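Local coordinates for RNA-binding protein RO60 (Deinococcus radiodurans, PDB 2NVO), which binds several small RNAs that accumulate during recovery from ultraviolet irradiation, binds Y RNA, and contributes to the bacterium's resistance to ultraviolet light, at residues E300-D304 with A346-A350; A170-V174 with V222-H226; L44-L48 with P101-V105; Q184-R189 with L204-V208. One frame throughout, in Å; residues are numbered along the deposited sequence.

Contact 1 (E300-D304 with A346-A350); sequences ERLTD and ALEEA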
# COMPACT_ATOMS: atom_id res chain seq x y z
N GLU A 300 -5.35 25.29 0.47
CA GLU A 300 -5.11 25.36 -0.97
C GLU A 300 -4.37 24.14 -1.52
O GLU A 300 -4.66 23.66 -2.61
CB GLU A 300 -4.35 26.65 -1.35
CG GLU A 300 -5.14 27.93 -1.05
CD GLU A 300 -6.49 27.97 -1.75
OE1 GLU A 300 -6.61 27.39 -2.85
OE2 GLU A 300 -7.44 28.56 -1.20
N ARG A 301 -3.42 23.63 -0.77
CA ARG A 301 -2.72 22.43 -1.21
C ARG A 301 -3.62 21.19 -1.15
O ARG A 301 -3.57 20.34 -2.04
CB ARG A 301 -1.46 22.21 -0.37
CG ARG A 301 -0.52 23.41 -0.41
CD ARG A 301 0.61 23.24 0.57
NE ARG A 301 1.33 22.01 0.27
CZ ARG A 301 2.52 21.71 0.79
NH1 ARG A 301 3.11 22.56 1.62
NH2 ARG A 301 3.10 20.56 0.48
N LEU A 302 -4.45 21.10 -0.11
CA LEU A 302 -5.29 19.93 0.12
C LEU A 302 -6.37 19.78 -0.94
O LEU A 302 -6.85 18.67 -1.21
CB LEU A 302 -5.95 20.02 1.49
CG LEU A 302 -5.01 19.86 2.68
CD1 LEU A 302 -5.77 20.03 3.99
CD2 LEU A 302 -4.34 18.50 2.58
N THR A 303 -6.77 20.90 -1.54
CA THR A 303 -7.86 20.90 -2.50
C THR A 303 -7.39 21.26 -3.91
O THR A 303 -8.19 21.57 -4.77
CB THR A 303 -8.97 21.88 -2.10
OG1 THR A 303 -8.42 23.20 -1.97
CG2 THR A 303 -9.62 21.46 -0.78
N ASP A 304 -6.08 21.22 -4.13
CA ASP A 304 -5.51 21.51 -5.45
C ASP A 304 -5.74 20.30 -6.37
O ASP A 304 -5.14 19.26 -6.17
CB ASP A 304 -4.02 21.79 -5.30
CG ASP A 304 -3.35 22.20 -6.61
OD1 ASP A 304 -2.20 22.65 -6.58
OD2 ASP A 304 -3.98 22.06 -7.67
N ALA A 346 -11.70 21.13 4.47
CA ALA A 346 -11.03 21.04 3.17
C ALA A 346 -10.77 19.57 2.83
O ALA A 346 -10.75 19.17 1.65
CB ALA A 346 -9.74 21.79 3.21
N LEU A 347 -10.54 18.78 3.86
CA LEU A 347 -10.33 17.34 3.68
C LEU A 347 -11.60 16.65 3.19
O LEU A 347 -11.54 15.67 2.45
CB LEU A 347 -9.79 16.73 4.97
CG LEU A 347 -8.35 17.15 5.26
CD1 LEU A 347 -7.98 16.80 6.68
CD2 LEU A 347 -7.39 16.50 4.28
N GLU A 348 -12.76 17.18 3.57
CA GLU A 348 -14.02 16.67 3.05
C GLU A 348 -14.13 16.99 1.57
O GLU A 348 -14.67 16.20 0.80
CB GLU A 348 -15.22 17.22 3.82
CG GLU A 348 -15.42 16.52 5.15
CD GLU A 348 -16.36 17.26 6.09
OE1 GLU A 348 -17.46 17.66 5.66
OE2 GLU A 348 -16.00 17.42 7.28
N GLU A 349 -13.59 18.14 1.16
CA GLU A 349 -13.57 18.50 -0.24
C GLU A 349 -12.57 17.66 -1.04
O GLU A 349 -12.86 17.26 -2.16
CB GLU A 349 -13.26 20.01 -0.43
CG GLU A 349 -13.35 20.45 -1.88
CD GLU A 349 -13.04 21.93 -2.09
OE1 GLU A 349 -13.15 22.71 -1.13
OE2 GLU A 349 -12.69 22.31 -3.23
N ALA A 350 -11.39 17.42 -0.46
CA ALA A 350 -10.39 16.56 -1.08
C ALA A 350 -10.96 15.16 -1.35
O ALA A 350 -10.71 14.57 -2.39
CB ALA A 350 -9.13 16.48 -0.22
O HOH W 1 -10.63 23.07 -5.53
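In the helical-repeat TROVE domain, the C-terminal end of helix 292-302 packs against the middle of helix 341-354, with Leu302 and Thr303 meeting Ala346, Leu347, Glu349 and Ala350. Thr303 has just left helical geometry and comes close to the partner helix. Its methyl CG2 makes the approach. It lies 3.5 Å from Ala346 O and 3.7 Å from Glu349 CD. With chi1 at 57°, OG1 turns back to its own helix and bonds to Ile299 O, while CG2 faces across. The Glu349 chain is extended and crosses the Thr303 side chain at about a right angle. Its carboxylate gains a bridge through a water that donates to Glu349 OE2 (3.2 Å) and to Thr303 O (3.0 Å). Deeper in, Leu302 CD1 touches Leu347 CD2 at 3.9 Å, and the two leucines meet at a slant. The methyl CB of Ala350 sits 3.3 Å from Leu302 O. That carbonyl oxygen is buried by the contact and has no hydrogen-bond partner in the model. Leu271 and Leu275 of helix 271-283 touch Leu302 and Leu347 respectively. With Ala346 and Ala350 against the end of helix 292-302, the arrangement joins two helices of the horseshoe of HEAT-like repeats.

Contact 2 (A170-V174 with V222-H226); sequences ALWAV and VIEGH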
# COMPACT_ATOMS: atom_id res chain seq x y z
N ALA A 170 24.13 8.18 -2.50
CA ALA A 170 24.18 9.10 -1.37
C ALA A 170 22.92 8.98 -0.54
O ALA A 170 22.95 9.02 0.69
CB ALA A 170 24.36 10.53 -1.86
N LEU A 171 21.80 8.81 -1.25
CA LEU A 171 20.50 8.63 -0.63
C LEU A 171 20.49 7.36 0.23
O LEU A 171 20.04 7.38 1.38
CB LEU A 171 19.41 8.55 -1.70
CG LEU A 171 17.99 8.24 -1.20
CD1 LEU A 171 17.45 9.38 -0.36
CD2 LEU A 171 17.05 7.93 -2.37
N TRP A 172 20.99 6.27 -0.34
CA TRP A 172 21.09 5.01 0.38
C TRP A 172 21.99 5.18 1.59
O TRP A 172 21.75 4.60 2.65
CB TRP A 172 21.64 3.89 -0.51
CG TRP A 172 20.66 3.38 -1.54
CD1 TRP A 172 19.57 4.03 -2.03
CD2 TRP A 172 20.72 2.11 -2.21
NE1 TRP A 172 18.93 3.24 -2.96
CE2 TRP A 172 19.62 2.06 -3.09
CE3 TRP A 172 21.59 1.02 -2.15
CZ2 TRP A 172 19.37 0.96 -3.91
CZ3 TRP A 172 21.34 -0.07 -2.97
CH2 TRP A 172 20.24 -0.10 -3.83
N ALA A 173 23.03 6.00 1.44
CA ALA A 173 24.01 6.20 2.52
C ALA A 173 23.41 6.87 3.75
O ALA A 173 23.91 6.68 4.87
CB ALA A 173 25.21 6.99 2.02
N VAL A 174 22.36 7.65 3.56
CA VAL A 174 21.79 8.42 4.66
C VAL A 174 20.42 7.90 5.09
O VAL A 174 19.97 8.14 6.21
CB VAL A 174 21.66 9.92 4.30
CG1 VAL A 174 23.02 10.51 3.97
CG2 VAL A 174 20.71 10.11 3.13
N VAL A 222 24.67 16.36 0.71
CA VAL A 222 23.56 15.76 1.45
C VAL A 222 24.09 14.88 2.58
O VAL A 222 23.50 14.80 3.65
CB VAL A 222 22.60 14.95 0.55
CG1 VAL A 222 22.27 15.74 -0.71
CG2 VAL A 222 23.18 13.60 0.19
N ILE A 223 25.23 14.24 2.34
CA ILE A 223 25.87 13.42 3.37
C ILE A 223 26.36 14.27 4.54
O ILE A 223 26.04 14.00 5.70
CB ILE A 223 26.99 12.56 2.78
CG1 ILE A 223 26.41 11.56 1.79
CG2 ILE A 223 27.76 11.85 3.90
CD1 ILE A 223 27.42 10.57 1.24
N GLU A 224 27.13 15.32 4.25
CA GLU A 224 27.61 16.21 5.30
C GLU A 224 26.43 16.77 6.09
O GLU A 224 26.45 16.81 7.32
CB GLU A 224 28.43 17.36 4.72
CG GLU A 224 29.04 18.28 5.77
CD GLU A 224 30.01 19.28 5.19
OE1 GLU A 224 29.62 20.03 4.27
OE2 GLU A 224 31.17 19.32 5.66
N GLY A 225 25.40 17.20 5.36
CA GLY A 225 24.21 17.75 5.96
C GLY A 225 23.55 16.79 6.93
O GLY A 225 23.18 17.19 8.04
N HIS A 226 23.39 15.54 6.52
CA HIS A 226 22.78 14.52 7.37
C HIS A 226 23.65 14.25 8.60
O HIS A 226 23.14 14.02 9.69
CB HIS A 226 22.53 13.22 6.60
CG HIS A 226 21.16 13.13 5.99
ND1 HIS A 226 20.07 12.67 6.69
CD2 HIS A 226 20.72 13.46 4.76
CE1 HIS A 226 19.01 12.71 5.91
NE2 HIS A 226 19.37 13.18 4.73
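Val174 meets His226 with CB and both methyls. Its CB stands over one face of the imidazole, 3.7 Å from the ring centroid and 15° off the ring normal. This is a CH-pi contact, shifted toward the ring rim at CG and CD2. Branch CG1 runs to the base of the histidine, 3.8 Å from His226 CB, and also reaches Ile223 CG1 at 4.2 Å. Branch CG2 goes the other way and ends 3.7 Å from His226 NE2. Both methyls lie over the same face as CB, CG1 near the CB-CG end and CG2 near CD2 and NE2. The chi1 of His226, -92°, lies away from the usual staggered values and turns the ring face to the valine. Earlier in the helices, Ala170 CB touches Val222 CG2 at 3.9 Å. Ala173 CB meets Ile223 CD1 at 4.3 Å. No hydrogen bond crosses the contact. The two helix segments run nearly parallel, at 14°, with axes 9.8 Å apart. Pro248 and Ala251 pack on His226. Helix 166-175 therefore lies alongside helix 219-229, with helix 198-209 touching both.

Contact 3 (L44-L48 with P101-V105); sequences LTRFL and PALLV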
# COMPACT_ATOMS: atom_id res chain seq x y z
N LEU A 44 1.45 -18.04 -10.14
CA LEU A 44 2.60 -17.30 -9.64
C LEU A 44 2.30 -15.81 -9.56
O LEU A 44 2.71 -15.15 -8.61
CB LEU A 44 3.83 -17.54 -10.52
CG LEU A 44 5.09 -16.77 -10.10
CD1 LEU A 44 5.58 -17.27 -8.74
CD2 LEU A 44 6.19 -16.87 -11.14
N THR A 45 1.58 -15.27 -10.55
CA THR A 45 1.24 -13.85 -10.52
C THR A 45 0.39 -13.55 -9.28
O THR A 45 0.59 -12.54 -8.60
CB THR A 45 0.48 -13.40 -11.80
OG1 THR A 45 1.39 -13.35 -12.91
CG2 THR A 45 -0.11 -12.02 -11.61
N ARG A 46 -0.54 -14.45 -8.97
CA ARG A 46 -1.38 -14.24 -7.80
C ARG A 46 -0.54 -14.20 -6.53
O ARG A 46 -0.75 -13.38 -5.66
CB ARG A 46 -2.46 -15.31 -7.67
CG ARG A 46 -3.41 -15.04 -6.50
CD ARG A 46 -4.67 -15.90 -6.58
NE ARG A 46 -5.54 -15.46 -7.67
CZ ARG A 46 -6.80 -15.86 -7.83
NH1 ARG A 46 -7.34 -16.71 -6.97
NH2 ARG A 46 -7.51 -15.39 -8.86
N PHE A 47 0.42 -15.11 -6.43
CA PHE A 47 1.31 -15.13 -5.28
C PHE A 47 2.14 -13.85 -5.20
O PHE A 47 2.38 -13.31 -4.12
CB PHE A 47 2.22 -16.36 -5.34
CG PHE A 47 3.31 -16.36 -4.32
CD1 PHE A 47 3.10 -16.93 -3.07
CD2 PHE A 47 4.53 -15.78 -4.60
CE1 PHE A 47 4.11 -16.91 -2.11
CE2 PHE A 47 5.54 -15.76 -3.65
CZ PHE A 47 5.33 -16.33 -2.41
N LEU A 48 2.58 -13.36 -6.35
CA LEU A 48 3.38 -12.14 -6.41
C LEU A 48 2.61 -10.89 -5.98
O LEU A 48 3.18 -9.99 -5.37
CB LEU A 48 3.92 -11.93 -7.82
CG LEU A 48 5.00 -12.92 -8.23
CD1 LEU A 48 5.29 -12.81 -9.72
CD2 LEU A 48 6.26 -12.66 -7.41
N PRO A 101 7.14 -10.28 -2.13
CA PRO A 101 7.01 -11.57 -2.82
C PRO A 101 7.91 -11.67 -4.06
O PRO A 101 8.42 -12.76 -4.35
CB PRO A 101 5.53 -11.61 -3.23
CG PRO A 101 4.84 -10.70 -2.26
CD PRO A 101 5.84 -9.60 -1.97
N ALA A 102 8.06 -10.57 -4.79
CA ALA A 102 8.90 -10.55 -5.98
C ALA A 102 10.37 -10.65 -5.61
O ALA A 102 11.16 -11.28 -6.32
CB ALA A 102 8.63 -9.29 -6.80
N LEU A 103 10.74 -10.03 -4.49
CA LEU A 103 12.09 -10.12 -3.96
C LEU A 103 12.43 -11.55 -3.55
O LEU A 103 13.53 -12.03 -3.81
CB LEU A 103 12.27 -9.17 -2.79
CG LEU A 103 12.19 -7.70 -3.18
CD1 LEU A 103 12.22 -6.80 -1.95
CD2 LEU A 103 13.32 -7.36 -4.14
N LEU A 104 11.47 -12.23 -2.92
CA LEU A 104 11.65 -13.60 -2.44
C LEU A 104 11.79 -14.55 -3.61
O LEU A 104 12.67 -15.39 -3.63
CB LEU A 104 10.45 -14.04 -1.59
CG LEU A 104 10.32 -15.53 -1.29
CD1 LEU A 104 11.59 -16.08 -0.64
CD2 LEU A 104 9.10 -15.84 -0.42
N VAL A 105 10.90 -14.41 -4.59
CA VAL A 105 10.94 -15.24 -5.78
C VAL A 105 12.25 -15.05 -6.52
O VAL A 105 12.88 -16.02 -6.95
CB VAL A 105 9.76 -14.94 -6.71
CG1 VAL A 105 9.97 -15.61 -8.04
CG2 VAL A 105 8.45 -15.45 -6.07
O HOH W 2 5.68 -8.48 -5.34
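Leu48 and Phe47 form the first shell against Pro101, Ala102 and Val105. Leu48 reaches over with one branch: its CD2 lies 3.7 Å from Ala102 CA and 3.8 Å from Val105 CG2. The same Val105 methyl is 3.8 Å from Phe47 CE2. Val105 CG2 is thus the methyl that both Leu48 and Phe47 touch, and Leu44 CD1 approaches it too, more loosely. The phenyl ring of Phe47 extends toward the partner helix because its CG is anti to the backbone N (chi1 171°). Leu104 CD2 comes to the edge of that ring, near its plane, 4.3 Å from CZ. Pro101 fits its ring against the backbone, with CB 3.6 Å from Leu48 O and 3.7 Å from Phe47 O.

Helices 40-50 and 100-112 both belong to the horseshoe of HEAT-like helical repeats that forms the TROVE domain. The N-to-C directions of segments 44-48 and 101-105 differ by 124°, and their axes are 10.0 Å apart. A water links the two backbones. It donates to Leu48 O at 2.9 Å and weakly accepts from Ala102 N.

Further out, Val66 touches Phe47, Pro101 and Leu104. Helix 80-93 supplies Val86 beside Leu44, Val90 beside Leu48 and Thr87 beside Val105. Leu75 and Val72 of helix 70-78 pack on Leu44 and Phe47. On the far side of helix 40-50, Arg46 NH2 bonds to the carbonyl oxygens of Arg510 and Val534, which ties this helix to the C-terminal VWFA-like region.

Contact 4 (Q184-R189 with L204-V208); sequences QADALR and LKFMV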
# COMPACT_ATOMS: atom_id res chain seq x y z
N GLN A 184 24.06 -1.92 4.54
CA GLN A 184 24.81 -1.66 3.30
C GLN A 184 26.28 -2.00 3.51
O GLN A 184 26.93 -2.57 2.62
CB GLN A 184 24.66 -0.19 2.87
CG GLN A 184 23.21 0.29 2.79
CD GLN A 184 22.44 -0.35 1.66
OE1 GLN A 184 21.21 -0.41 1.69
NE2 GLN A 184 23.16 -0.82 0.65
N ALA A 185 26.81 -1.65 4.68
CA ALA A 185 28.19 -1.98 5.03
C ALA A 185 28.49 -3.47 4.90
O ALA A 185 29.51 -3.84 4.32
CB ALA A 185 28.51 -1.50 6.44
N ASP A 186 27.61 -4.32 5.43
CA ASP A 186 27.77 -5.78 5.31
C ASP A 186 27.89 -6.21 3.85
O ASP A 186 28.81 -6.93 3.46
CB ASP A 186 26.57 -6.52 5.90
CG ASP A 186 26.43 -6.32 7.39
OD1 ASP A 186 27.42 -5.97 8.05
OD2 ASP A 186 25.30 -6.54 7.88
N ALA A 187 26.91 -5.80 3.06
CA ALA A 187 26.85 -6.17 1.66
C ALA A 187 28.10 -5.68 0.91
O ALA A 187 28.64 -6.39 0.08
CB ALA A 187 25.59 -5.60 1.01
N LEU A 188 28.52 -4.46 1.21
CA LEU A 188 29.66 -3.86 0.52
C LEU A 188 30.96 -4.62 0.82
O LEU A 188 31.81 -4.77 -0.04
CB LEU A 188 29.78 -2.37 0.87
CG LEU A 188 28.72 -1.45 0.23
CD1 LEU A 188 28.78 -0.04 0.79
CD2 LEU A 188 28.85 -1.44 -1.30
N ARG A 189 31.08 -5.11 2.05
CA ARG A 189 32.27 -5.85 2.47
C ARG A 189 32.35 -7.22 1.81
O ARG A 189 33.43 -7.77 1.64
CB ARG A 189 32.28 -6.03 3.99
CG ARG A 189 32.39 -4.73 4.77
CD ARG A 189 32.69 -4.98 6.24
NE ARG A 189 32.62 -3.73 6.99
CZ ARG A 189 31.56 -3.36 7.69
NH1 ARG A 189 30.50 -4.16 7.78
NH2 ARG A 189 31.57 -2.19 8.33
N LEU A 204 30.76 4.91 -1.66
CA LEU A 204 30.79 3.50 -1.31
C LEU A 204 31.71 3.33 -0.11
O LEU A 204 31.37 2.65 0.86
CB LEU A 204 31.25 2.65 -2.50
CG LEU A 204 30.24 2.56 -3.65
CD1 LEU A 204 30.78 1.73 -4.82
CD2 LEU A 204 28.93 1.97 -3.17
N LYS A 205 32.88 3.98 -0.18
CA LYS A 205 33.81 3.95 0.94
C LYS A 205 33.17 4.52 2.21
O LYS A 205 33.36 3.98 3.29
CB LYS A 205 35.09 4.73 0.61
CG LYS A 205 36.22 4.49 1.61
CD LYS A 205 37.36 5.47 1.41
CE LYS A 205 38.47 5.26 2.43
NZ LYS A 205 39.34 4.08 2.11
N PHE A 206 32.42 5.60 2.06
CA PHE A 206 31.77 6.21 3.22
C PHE A 206 30.74 5.27 3.82
O PHE A 206 30.58 5.21 5.04
CB PHE A 206 31.11 7.54 2.86
CG PHE A 206 30.17 8.05 3.92
CD1 PHE A 206 30.65 8.79 4.99
CD2 PHE A 206 28.82 7.76 3.87
CE1 PHE A 206 29.79 9.24 5.98
CE2 PHE A 206 27.96 8.21 4.85
CZ PHE A 206 28.44 8.95 5.90
N MET A 207 30.03 4.56 2.96
CA MET A 207 28.98 3.63 3.39
C MET A 207 29.55 2.48 4.21
O MET A 207 28.84 1.84 4.98
CB MET A 207 28.20 3.10 2.19
CG MET A 207 27.29 4.15 1.55
SD MET A 207 26.53 3.66 -0.02
CE MET A 207 25.37 2.40 0.50
N VAL A 208 30.85 2.23 4.03
CA VAL A 208 31.53 1.20 4.79
C VAL A 208 32.21 1.74 6.05
O VAL A 208 32.10 1.14 7.11
CB VAL A 208 32.55 0.42 3.92
CG1 VAL A 208 33.30 -0.58 4.76
CG2 VAL A 208 31.84 -0.28 2.78
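Leu188 is the bump that enters the hollow between Leu204, Met207 and Val208, where two helices of the TROVE helical-repeat domain cross. Segments 184-189 and 204-208 lie at -118°, with axes 9.0 Å apart. The Leu188 branches divide the work. CD1 presses on Met207 CB at 3.5 Å, tighter than usual carbon packing. CD2 meets Leu204 CD2 at 3.9 Å. At the root of the leucine, Val208 CG2 fits against Leu188 CB, also at 3.5 Å, and the same methyl lies near CD1. The Leu188 chain crosses those of Leu204 and Met207 at about right angles.

Ala185 is small, and here the backbones come close: its CB lies 3.7 Å from Met207 O. At the outer end, Arg189 passes over Val208 at a slant, NE 3.9 Å from Val208 CG1. Asp186 OD1 lies at the edge of the guanidinium, in its plane, in a long salt bridge to NH1 (3.6 Å). Tyr161 of helix 151-163 backs both Leu188 and Leu204, and Trp172 packs on Gln184. At the other end, the Met207 chain bends at its last torsion (chi3 70°). This turns the methyl toward the CB and CG of Gln184, and CE ends 3.6 Å from Gln184 CB.

Overall arrangement
All four contacts lie in the TROVE domain, the helical horseshoe that the VWFA-like domain closes into a ring. Contacts 2 and 4 are neighbours, with centres 14 Å apart. They touch directly: Ala173 CB meets Met207 CG at 3.6 Å. Both fall in the region assigned to RNA binding by similarity. Contact 3 is separate, with nearest atoms about 10 Å from contact 2 and about 12 Å from contact 4. Contact 1 lies across the chain's centre from contact 3, with centres 37 Å apart. None of the four lies at the calcium site of Ser372, Ser374 and Glu467.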